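Local coordinates for aerobic respiration control sensor protein ArcB (Escherichia coli, PDB 2A0B) that relays phosphoryl groups, through its histidine-containing phosphotransfer domain, in the multistep ArcB/ArcA phosphorelay that governs anaerobic repression of the arc modulon, at residues D13-E18 with G74-Q79. Residues are numbered along the deposited sequence; the frame is centred on the assembly and turned at random.
Sequences DIPMLE and GLRHLQ. With ZN (zinc ion), chain B.
One direct hydrogen bond joins the segments: D13 N donates to G74 O over 2.8 Å, with an N-H...O angle of 157°. The same oxygen weakly accepts from R76 N, so two backbone amides converge on it. D13 also takes the N-cap position of helix 14-23: with CG anti to the backbone N (chi1 -175°), beside the carbonyl carbon, the carboxylate reaches back to the helix, and OD1 accepts a weak bond from M16 N (3.3 Å).

Electrostatics add a looser link. R76 crosses the D13 side chain at about a right angle, and D13 CA sits 3.7 Å above one face of the guanidinium, offset toward its rim. D13 OD1 is 4.0 Å from R76 NH2, beyond salt-bridge distance and well out of the guanidinium plane, where no N-H points at it, so only the charges are near. Instead a water in that plane accepts from R76 NH2 (2.6 Å) and from I14 N (3.1 Å), while R76 NE bonds to L12 O.

Van der Waals contact is slight: L17 CD1 approaches G74 O at 4.1 Å. G74, with positive phi, is the C-prime residue of the Schellman motif ending helix 56-72.

H77, the residue after R76, binds the zinc ion through NE2, together with E103 and E107. The chemistry implies that backbone and water-mediated bonds, with charge attraction probably secondary, join the start of helix 14-23 to the turn between helices 56-72 and 76-85 of the HPt helical bundle.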
loop_
_atom_site.group_PDB
_atom_site.type_symbol
_atom_site.label_atom_id
_atom_site.label_comp_id
_atom_site.label_asym_id
_atom_site.label_seq_id
_atom_site.Cartn_x
_atom_site.Cartn_y
_atom_site.Cartn_z
ATOM N N ASP A 13 4.226 8.482 4.628
ATOM C CA ASP A 13 3.875 9.887 4.482
ATOM C C ASP A 13 4.058 10.579 5.846
ATOM O O ASP A 13 3.089 10.548 6.669
ATOM C CB ASP A 13 2.423 9.995 4.029
ATOM C CG ASP A 13 1.997 11.425 3.731
ATOM O OD1 ASP A 13 2.635 12.407 4.065
ATOM O OD2 ASP A 13 0.949 11.442 3.022
ATOM N N ILE A 14 5.233 11.029 6.160
ATOM C CA ILE A 14 5.579 11.575 7.476
ATOM C C ILE A 14 4.771 12.811 7.847
ATOM O O ILE A 14 4.220 12.762 8.972
ATOM C CB ILE A 14 7.086 11.830 7.650
ATOM C CG1 ILE A 14 7.792 10.515 7.293
ATOM C CG2 ILE A 14 7.355 12.229 9.104
ATOM C CD1 ILE A 14 7.455 9.365 8.193
ATOM N N PRO A 15 4.567 13.756 6.985
ATOM C CA PRO A 15 3.733 14.943 7.325
ATOM C C PRO A 15 2.329 14.471 7.724
ATOM O O PRO A 15 1.802 15.009 8.741
ATOM C CB PRO A 15 3.685 15.762 6.061
ATOM C CG PRO A 15 5.090 15.499 5.489
ATOM C CD PRO A 15 5.198 13.996 5.662
ATOM N N MET A 16 1.691 13.587 7.014
ATOM C CA MET A 16 0.336 13.125 7.320
ATOM C C MET A 16 0.358 12.402 8.649
ATOM O O MET A 16 -0.487 12.580 9.563
ATOM C CB MET A 16 -0.276 12.259 6.215
ATOM C CG MET A 16 -1.599 11.582 6.595
ATOM S SD MET A 16 -1.337 10.002 7.412
ATOM C CE MET A 16 -2.865 9.128 7.101
ATOM N N LEU A 17 1.330 11.490 8.885
ATOM C CA LEU A 17 1.388 10.740 10.114
ATOM C C LEU A 17 1.625 11.657 11.323
ATOM O O LEU A 17 1.040 11.315 12.375
ATOM C CB LEU A 17 2.516 9.656 10.013
ATOM C CG LEU A 17 2.042 8.557 9.060
ATOM C CD1 LEU A 17 3.345 7.766 8.676
ATOM C CD2 LEU A 17 1.070 7.551 9.640
ATOM N N GLU A 18 2.440 12.679 11.186
ATOM C CA GLU A 18 2.729 13.533 12.336
ATOM C C GLU A 18 1.422 14.326 12.654
ATOM O O GLU A 18 1.155 14.434 13.872
ATOM C CB GLU A 18 3.882 14.462 12.065
ATOM C CG GLU A 18 5.168 13.619 12.220
ATOM C CD GLU A 18 6.451 14.414 12.216
ATOM O OE1 GLU A 18 6.471 15.648 12.060
ATOM O OE2 GLU A 18 7.509 13.748 12.417
ATOM N N GLY A 74 -0.922 5.834 5.745
ATOM C CA GLY A 74 0.341 6.534 5.508
ATOM C C GLY A 74 1.435 5.664 4.774
ATOM O O GLY A 74 2.551 6.210 4.928
ATOM N N LEU A 75 0.921 4.672 4.161
ATOM C CA LEU A 75 2.010 3.839 3.402
ATOM C C LEU A 75 2.122 4.489 1.998
ATOM O O LEU A 75 1.482 3.874 1.129
ATOM C CB LEU A 75 1.588 2.395 3.445
ATOM C CG LEU A 75 1.620 1.726 4.876
ATOM C CD1 LEU A 75 0.882 0.430 4.929
ATOM C CD2 LEU A 75 3.083 1.597 5.293
ATOM N N ARG A 76 2.872 5.542 1.908
ATOM C CA ARG A 76 2.960 6.358 0.691
ATOM C C ARG A 76 3.528 5.547 -0.516
ATOM O O ARG A 76 2.955 5.638 -1.575
ATOM C CB ARG A 76 3.873 7.522 1.008
ATOM C CG ARG A 76 4.136 8.578 -0.049
ATOM C CD ARG A 76 5.572 9.067 0.095
ATOM N NE ARG A 76 5.923 10.108 1.013
ATOM C CZ ARG A 76 5.615 11.400 1.126
ATOM N NH1 ARG A 76 4.756 12.041 0.335
ATOM N NH2 ARG A 76 6.133 12.143 2.109
ATOM N N HIS A 77 4.532 4.699 -0.224
ATOM C CA HIS A 77 5.054 3.975 -1.443
ATOM C C HIS A 77 4.144 2.912 -1.910
ATOM O O HIS A 77 3.958 2.653 -3.151
ATOM C CB HIS A 77 6.416 3.395 -0.996
ATOM C CG HIS A 77 7.012 2.484 -2.070
ATOM N ND1 HIS A 77 7.319 3.023 -3.302
ATOM C CD2 HIS A 77 7.237 1.182 -2.049
ATOM C CE1 HIS A 77 7.800 2.008 -4.051
ATOM N NE2 HIS A 77 7.721 0.939 -3.325
ATOM N N LEU A 78 3.400 2.185 -1.073
ATOM C CA LEU A 78 2.426 1.214 -1.431
ATOM C C LEU A 78 1.245 1.923 -2.151
ATOM O O LEU A 78 0.668 1.406 -3.074
ATOM C CB LEU A 78 1.858 0.319 -0.332
ATOM C CG LEU A 78 2.908 -0.528 0.435
ATOM C CD1 LEU A 78 2.258 -1.445 1.447
ATOM C CD2 LEU A 78 3.599 -1.453 -0.615
ATOM N N GLN A 79 0.953 3.136 -1.643
ATOM C CA GLN A 79 -0.116 3.899 -2.337
ATOM C C GLN A 79 0.252 4.273 -3.787
ATOM O O GLN A 79 -0.586 4.075 -4.667
ATOM C CB GLN A 79 -0.350 5.191 -1.519
ATOM C CG GLN A 79 -1.578 5.960 -2.042
ATOM C CD GLN A 79 -1.668 7.311 -1.365
ATOM O OE1 GLN A 79 -2.785 7.846 -1.295
ATOM N NE2 GLN A 79 -0.623 7.898 -0.875
HETATM ZN ZN ZN B . 8.534 -0.930 -3.752
HETATM O O HOH W 1 7.582 11.462 4.138
#